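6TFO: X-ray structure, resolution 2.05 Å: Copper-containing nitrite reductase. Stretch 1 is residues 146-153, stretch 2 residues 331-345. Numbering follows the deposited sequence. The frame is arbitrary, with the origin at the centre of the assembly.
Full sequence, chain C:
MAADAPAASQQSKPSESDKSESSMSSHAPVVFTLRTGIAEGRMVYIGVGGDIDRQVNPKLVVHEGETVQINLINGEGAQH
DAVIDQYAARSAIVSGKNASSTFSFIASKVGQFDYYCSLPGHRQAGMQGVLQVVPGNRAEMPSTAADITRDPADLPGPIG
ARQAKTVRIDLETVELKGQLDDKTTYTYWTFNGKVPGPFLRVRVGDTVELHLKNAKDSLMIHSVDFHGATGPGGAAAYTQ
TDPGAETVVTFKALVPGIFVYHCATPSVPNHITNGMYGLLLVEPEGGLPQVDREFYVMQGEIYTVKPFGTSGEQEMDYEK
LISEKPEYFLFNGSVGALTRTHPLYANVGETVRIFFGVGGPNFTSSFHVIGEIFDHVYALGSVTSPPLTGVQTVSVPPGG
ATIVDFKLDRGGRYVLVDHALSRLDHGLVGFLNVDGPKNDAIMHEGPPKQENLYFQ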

ATOM      1  N   ALA C 146     -17.535  13.234  34.326  1.00 48.26           N
ATOM      2  CA  ALA C 146     -18.429  12.705  35.384  1.00 50.75           C
ATOM      3  C   ALA C 146     -18.079  11.239  35.647  1.00 55.64           C
ATOM      4  O   ALA C 146     -17.737  10.523  34.662  1.00 60.37           O
ATOM      5  CB  ALA C 146     -19.872  12.853  34.974  1.00 51.85           C
ATOM      6  N   ASP C 147     -18.114  10.818  36.916  1.00 57.36           N
ATOM      7  CA  ASP C 147     -18.104   9.382  37.308  1.00 54.09           C
ATOM      8  C   ASP C 147     -19.467   8.799  36.924  1.00 52.69           C
ATOM      9  O   ASP C 147     -20.454   9.215  37.547  1.00 54.02           O
ATOM     10  CB  ASP C 147     -17.792   9.212  38.796  1.00 54.41           C
ATOM     11  CG  ASP C 147     -18.154   7.843  39.345  1.00 54.81           C
ATOM     12  OD1 ASP C 147     -18.154   6.878  38.567  1.00 53.39           O
ATOM     13  OD2 ASP C 147     -18.442   7.756  40.538  1.00 59.24           O
ATOM     14  N   ILE C 148     -19.517   7.896  35.932  1.00 53.70           N
ATOM     15  CA  ILE C 148     -20.781   7.280  35.415  1.00 50.11           C
ATOM     16  C   ILE C 148     -20.948   5.839  35.943  1.00 48.46           C
ATOM     17  O   ILE C 148     -21.925   5.154  35.554  1.00 51.77           O
ATOM     18  CB  ILE C 148     -20.845   7.360  33.872  1.00 48.02           C
ATOM     19  CG1 ILE C 148     -19.589   6.834  33.169  1.00 45.30           C
ATOM     20  CG2 ILE C 148     -21.166   8.784  33.448  1.00 47.56           C
ATOM     21  CD1 ILE C 148     -19.381   5.348  33.263  1.00 47.34           C
ATOM     22  N   THR C 149     -20.045   5.380  36.806  1.00 48.16           N
ATOM     23  CA  THR C 149     -20.086   4.022  37.397  1.00 47.85           C
ATOM     24  C   THR C 149     -21.162   3.973  38.491  1.00 47.10           C
ATOM     25  O   THR C 149     -21.041   4.718  39.490  1.00 50.53           O
ATOM     26  CB  THR C 149     -18.708   3.625  37.929  1.00 49.53           C
ATOM     27  OG1 THR C 149     -17.857   3.488  36.787  1.00 50.33           O
ATOM     28  CG2 THR C 149     -18.728   2.351  38.748  1.00 49.57           C
ATOM     29  N   ARG C 150     -22.166   3.117  38.300  1.00 47.06           N
ATOM     30  CA  ARG C 150     -23.122   2.676  39.347  1.00 47.65           C
ATOM     31  C   ARG C 150     -22.383   1.939  40.469  1.00 48.31           C
ATOM     32  O   ARG C 150     -21.737   0.912  40.197  1.00 42.92           O
ATOM     33  CB  ARG C 150     -24.153   1.736  38.733  1.00 48.87           C
ATOM     34  CG  ARG C 150     -25.196   1.224  39.721  1.00 53.44           C
ATOM     35  CD  ARG C 150     -26.153   2.307  40.154  1.00 49.39           C
ATOM     36  NE  ARG C 150     -26.915   2.821  39.028  1.00 48.76           N
ATOM     37  CZ  ARG C 150     -27.658   3.913  39.068  1.00 47.50           C
ATOM     38  NH1 ARG C 150     -27.735   4.617  40.181  1.00 48.27           N
ATOM     39  NH2 ARG C 150     -28.307   4.316  37.992  1.00 48.71           N
ATOM     40  N   ASP C 151     -22.481   2.416  41.705  1.00 53.15           N
ATOM     41  CA  ASP C 151     -21.948   1.647  42.855  1.00 56.38           C
ATOM     42  C   ASP C 151     -22.699   0.317  42.875  1.00 56.09           C
ATOM     43  O   ASP C 151     -23.909   0.295  42.660  1.00 51.54           O
ATOM     44  CB  ASP C 151     -22.055   2.424  44.166  1.00 56.84           C
ATOM     45  CG  ASP C 151     -21.207   1.773  45.238  1.00 63.84           C
ATOM     46  OD1 ASP C 151     -21.675   0.777  45.839  1.00 62.34           O
ATOM     47  OD2 ASP C 151     -20.046   2.205  45.391  1.00 64.47           O
ATOM     48  N   PRO C 152     -22.032  -0.838  43.090  1.00 53.27           N
ATOM     49  CA  PRO C 152     -22.737  -2.124  43.085  1.00 54.20           C
ATOM     50  C   PRO C 152     -23.670  -2.318  44.301  1.00 51.24           C
ATOM     51  O   PRO C 152     -24.521  -3.176  44.261  1.00 49.35           O
ATOM     52  CB  PRO C 152     -21.582  -3.132  43.048  1.00 55.57           C
ATOM     53  CG  PRO C 152     -20.460  -2.426  43.775  1.00 57.66           C
ATOM     54  CD  PRO C 152     -20.597  -0.978  43.359  1.00 54.80           C
ATOM     55  N   ALA C 153     -23.509  -1.491  45.334  1.00 51.40           N
ATOM     56  CA  ALA C 153     -24.353  -1.455  46.551  1.00 49.07           C
ATOM     57  C   ALA C 153     -25.531  -0.500  46.356  1.00 43.03           C
ATOM     58  O   ALA C 153     -26.380  -0.473  47.211  1.00 46.66           O
ATOM     59  CB  ALA C 153     -23.516  -1.058  47.743  1.00 50.53           C
ATOM     60  N   PHE C 331     -17.551  -3.838  33.662  1.00 45.04           N
ATOM     61  CA  PHE C 331     -18.544  -3.919  34.767  1.00 44.78           C
ATOM     62  C   PHE C 331     -18.913  -2.496  35.180  1.00 45.72           C
ATOM     63  O   PHE C 331     -18.007  -1.735  35.504  1.00 45.06           O
ATOM     64  CB  PHE C 331     -17.991  -4.681  35.975  1.00 40.38           C
ATOM     65  CG  PHE C 331     -17.745  -6.152  35.756  1.00 36.92           C
ATOM     66  CD1 PHE C 331     -18.679  -6.943  35.104  1.00 36.65           C
ATOM     67  CD2 PHE C 331     -16.593  -6.757  36.233  1.00 38.17           C
ATOM     68  CE1 PHE C 331     -18.450  -8.295  34.909  1.00 35.18           C
ATOM     69  CE2 PHE C 331     -16.370  -8.118  36.053  1.00 35.19           C
ATOM     70  CZ  PHE C 331     -17.289  -8.879  35.379  1.00 36.95           C
ATOM     71  N   ASN C 332     -20.205  -2.162  35.131  1.00 51.95           N
ATOM     72  CA  ASN C 332     -20.780  -0.902  35.666  1.00 49.54           C
ATOM     73  C   ASN C 332     -20.003   0.271  35.060  1.00 49.97           C
ATOM     74  O   ASN C 332     -19.600   1.185  35.813  1.00 50.65           O
ATOM     75  CB  ASN C 332     -20.778  -0.879  37.202  1.00 50.48           C
ATOM     76  CG  ASN C 332     -21.669  -1.928  37.842  1.00 49.02           C
ATOM     77  OD1 ASN C 332     -22.027  -2.927  37.224  1.00 46.21           O
ATOM     78  ND2 ASN C 332     -22.034  -1.721  39.093  1.00 40.56           N
ATOM     79  N   GLY C 333     -19.762   0.219  33.753  1.00 46.94           N
ATOM     80  CA  GLY C 333     -19.588   1.431  32.928  1.00 52.03           C
ATOM     81  C   GLY C 333     -18.158   1.887  32.685  1.00 46.80           C
ATOM     82  O   GLY C 333     -17.977   2.675  31.755  1.00 48.50           O
ATOM     83  N   SER C 334     -17.173   1.464  33.472  1.00 43.96           N
ATOM     84  CA  SER C 334     -15.821   2.071  33.418  1.00 47.19           C
ATOM     85  C   SER C 334     -14.741   1.042  33.758  1.00 48.66           C
ATOM     86  O   SER C 334     -15.032   0.048  34.437  1.00 40.09           O
ATOM     87  CB  SER C 334     -15.722   3.287  34.318  1.00 49.48           C
ATOM     88  OG  SER C 334     -15.380   2.914  35.648  1.00 45.49           O
ATOM     89  N   VAL C 335     -13.527   1.288  33.267  1.00 48.57           N
ATOM     90  CA  VAL C 335     -12.312   0.558  33.714  1.00 51.57           C
ATOM     91  C   VAL C 335     -12.061   1.011  35.151  1.00 51.99           C
ATOM     92  O   VAL C 335     -12.133   2.228  35.403  1.00 56.36           O
ATOM     93  CB  VAL C 335     -11.103   0.814  32.796  1.00 49.79           C
ATOM     94  CG1 VAL C 335      -9.899  -0.010  33.221  1.00 46.90           C
ATOM     95  CG2 VAL C 335     -11.441   0.552  31.332  1.00 50.23           C
ATOM     96  N   GLY C 336     -11.870   0.048  36.051  1.00 48.21           N
ATOM     97  CA  GLY C 336     -11.681   0.272  37.491  1.00 46.66           C
ATOM     98  C   GLY C 336     -12.989   0.469  38.252  1.00 47.71           C
ATOM     99  O   GLY C 336     -12.918   0.679  39.486  1.00 49.19           O
ATOM    100  N   ALA C 337     -14.142   0.420  37.581  1.00 44.35           N
ATOM    101  CA  ALA C 337     -15.481   0.567  38.196  1.00 45.22           C
ATOM    102  C   ALA C 337     -15.553  -0.217  39.514  1.00 45.71           C
ATOM    103  O   ALA C 337     -15.864   0.395  40.532  1.00 46.96           O
ATOM    104  CB  ALA C 337     -16.544   0.105  37.241  1.00 46.40           C
ATOM    105  N   LEU C 338     -15.245  -1.517  39.489  1.00 46.99           N
ATOM    106  CA  LEU C 338     -15.455  -2.447  40.627  1.00 46.94           C
ATOM    107  C   LEU C 338     -14.114  -2.852  41.247  1.00 47.58           C
ATOM    108  O   LEU C 338     -14.119  -3.813  42.038  1.00 47.84           O
ATOM    109  CB  LEU C 338     -16.198  -3.685  40.129  1.00 48.18           C
ATOM    110  CG  LEU C 338     -17.572  -3.431  39.519  1.00 53.27           C
ATOM    111  CD1 LEU C 338     -18.368  -4.719  39.487  1.00 52.74           C
ATOM    112  CD2 LEU C 338     -18.335  -2.335  40.258  1.00 54.67           C
ATOM    113  N   THR C 339     -13.024  -2.152  40.903  1.00 49.51           N
ATOM    114  CA  THR C 339     -11.692  -2.344  41.538  1.00 51.64           C
ATOM    115  C   THR C 339     -11.256  -1.066  42.272  1.00 51.73           C
ATOM    116  O   THR C 339     -10.910  -1.173  43.437  1.00 47.76           O
ATOM    117  CB  THR C 339     -10.634  -2.778  40.520  1.00 52.85           C
ATOM    118  OG1 THR C 339     -10.531  -1.711  39.576  1.00 51.14           O
ATOM    119  CG2 THR C 339     -10.963  -4.093  39.840  1.00 53.98           C
ATOM    120  N   ARG C 340     -11.252   0.090  41.609  1.00 57.52           N
ATOM    121  CA  ARG C 340     -10.715   1.358  42.164  1.00 57.91           C
ATOM    122  C   ARG C 340     -11.869   2.233  42.670  1.00 57.46           C
ATOM    123  O   ARG C 340     -11.843   2.603  43.848  1.00 60.86           O
ATOM    124  CB  ARG C 340      -9.873   2.101  41.121  1.00 65.25           C
ATOM    125  CG  ARG C 340      -8.567   1.424  40.707  1.00 69.13           C
ATOM    126  CD  ARG C 340      -7.687   2.273  39.772  1.00 76.57           C
ATOM    127  NE  ARG C 340      -8.420   3.202  38.896  1.00 80.59           N
ATOM    128  CZ  ARG C 340      -8.605   3.093  37.579  1.00 79.97           C
ATOM    129  NH1 ARG C 340      -9.316   4.015  36.953  1.00 83.51           N
ATOM    130  NH2 ARG C 340      -8.101   2.082  36.893  1.00 78.80           N
ATOM    131  N   THR C 341     -12.845   2.571  41.829  1.00 54.87           N
ATOM    132  CA  THR C 341     -13.821   3.646  42.143  1.00 55.63           C
ATOM    133  C   THR C 341     -14.955   3.124  43.040  1.00 57.52           C
ATOM    134  O   THR C 341     -15.327   3.862  43.961  1.00 61.89           O
ATOM    135  CB  THR C 341     -14.311   4.348  40.870  1.00 60.41           C
ATOM    136  OG1 THR C 341     -14.595   3.352  39.895  1.00 68.98           O
ATOM    137  CG2 THR C 341     -13.291   5.314  40.307  1.00 66.06           C
ATOM    138  N   HIS C 342     -15.508   1.934  42.795  1.00 53.43           N
ATOM    139  CA  HIS C 342     -16.686   1.415  43.542  1.00 51.23           C
ATOM    140  C   HIS C 342     -16.592  -0.097  43.723  1.00 50.54           C
ATOM    141  O   HIS C 342     -17.428  -0.841  43.207  1.00 50.49           O
ATOM    142  CB  HIS C 342     -17.983   1.776  42.801  1.00 56.50           C
ATOM    143  CG  HIS C 342     -18.222   3.236  42.606  1.00 60.12           C
ATOM    144  ND1 HIS C 342     -18.917   3.988  43.513  1.00 61.13           N
ATOM    145  CD2 HIS C 342     -17.909   4.070  41.591  1.00 58.39           C
ATOM    146  CE1 HIS C 342     -19.005   5.228  43.081  1.00 63.98           C
ATOM    147  NE2 HIS C 342     -18.406   5.297  41.898  1.00 60.54           N
ATOM    148  N   PRO C 343     -15.593  -0.627  44.456  1.00 46.25           N
ATOM    149  CA  PRO C 343     -15.506  -2.070  44.669  1.00 50.85           C
ATOM    150  C   PRO C 343     -16.625  -2.565  45.601  1.00 52.84           C
ATOM    151  O   PRO C 343     -17.319  -1.730  46.197  1.00 55.27           O
ATOM    152  CB  PRO C 343     -14.097  -2.294  45.247  1.00 47.92           C
ATOM    153  CG  PRO C 343     -13.732  -0.961  45.854  1.00 47.50           C
ATOM    154  CD  PRO C 343     -14.497   0.106  45.086  1.00 47.91           C
ATOM    155  N   LEU C 344     -16.789  -3.892  45.663  1.00 49.17           N
ATOM    156  CA  LEU C 344     -17.741  -4.605  46.552  1.00 46.16           C
ATOM    157  C   LEU C 344     -17.032  -4.859  47.890  1.00 52.39           C
ATOM    158  O   LEU C 344     -15.837  -5.271  47.876  1.00 49.87           O
ATOM    159  CB  LEU C 344     -18.179  -5.924  45.903  1.00 44.87           C
ATOM    160  CG  LEU C 344     -19.093  -5.812  44.679  1.00 46.91           C
ATOM    161  CD1 LEU C 344     -18.333  -5.337  43.450  1.00 47.55           C
ATOM    162  CD2 LEU C 344     -19.747  -7.141  44.379  1.00 45.63           C
ATOM    163  N   TYR C 345     -17.749  -4.616  48.998  1.00 56.87           N
ATOM    164  CA  TYR C 345     -17.308  -4.861  50.396  1.00 54.90           C
ATOM    165  C   TYR C 345     -18.313  -5.782  51.090  1.00 54.02           C
ATOM    166  O   TYR C 345     -19.534  -5.598  50.944  1.00 47.16           O
ATOM    167  CB  TYR C 345     -17.143  -3.535  51.141  1.00 58.00           C
ATOM    168  CG  TYR C 345     -16.063  -2.653  50.565  1.00 58.97           C
ATOM    169  CD1 TYR C 345     -14.717  -2.910  50.814  1.00 56.94           C
ATOM    170  CD2 TYR C 345     -16.385  -1.580  49.738  1.00 57.69           C
ATOM    171  CE1 TYR C 345     -13.720  -2.112  50.273  1.00 57.40           C
ATOM    172  CE2 TYR C 345     -15.398  -0.778  49.186  1.00 58.67           C
ATOM    173  CZ  TYR C 345     -14.065  -1.044  49.453  1.00 57.45           C
ATOM    174  OH  TYR C 345     -13.111  -0.241  48.907  1.00 52.96           O
TER

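His342 has the largest area covered by the other stretch, and its imidazole makes two hydrogen bonds across the interface. NE2 of His342 donates to OD2 of Asp147 at 2.8 Å with an N-H...O angle of 168°, and ND1 of His342 donates to OD2 of Asp151, also at 2.8 Å, with an angle of 149°. Both carboxylate oxygens lie at the ring edge, near its plane, where the nitrogen hydrogens point. With both nitrogens acting as donors, the ring between two acidic groups is read as doubly protonated. Each aspartate is braced by its other oxygen: Thr149 N donates to Asp147 OD1 (3.0 Å), and Ala153 N to Asp151 OD1 (3.0 Å). Both side chains take the t rotamer, and a histidine, with nitrogens on two sides of its ring, suits this bridging position.

A second polar group forms at the turn from Phe331 to Ser334, classed as type I'. Thr149, buried and with its CA-to-CB bond directed toward stretch 2, places OG1 2.8 Å from Ser334 OG, a hydrogen bond in which either hydroxyl could donate. The same Thr149 OG1 is 3.0 Å from Asn332 O, and Thr149 CA approaches that carbonyl at 3.3 Å in a CA-H...O contact with an angle at H of 139°. Asn332 returns the connection through its amide: ND2 of Asn332 donates to Arg150 O at 2.9 Å and 159°. Thus one residue of the turn offers its backbone carbonyl and its side chain to neighbouring parts of stretch 1.

Carbon contacts accompany these polar links. Thr149 is suited to both environments, because its methyl CG2 lies 3.5 Å from Ala337 CB and 3.4 Å from His342 CD2 while its hydroxyl bonds to the turn. Pro152, buried and with its CA-to-CB bond pointing toward stretch 2, sets CG 3.6 Å from Leu344 CD1 and CD 4.1 Å from Leu338 CD2; its CD also comes within 3.2 Å of His342 O. The compact ring presents carbon atoms to both leucines.

At Gly333 there is little room for a side chain. Ile148, with chi1 and chi2 both p, brings CD1 to 3.4 Å from Gly333 O, and an ideal CB on Gly333 would sit only 2.9 Å from Ile148 CD1, a clash. The phi of 96° independently favours glycine. Together the stretches bury 568 Å², summed over both sides, joining segments at least 180 residues apart in sequence wherever they touch.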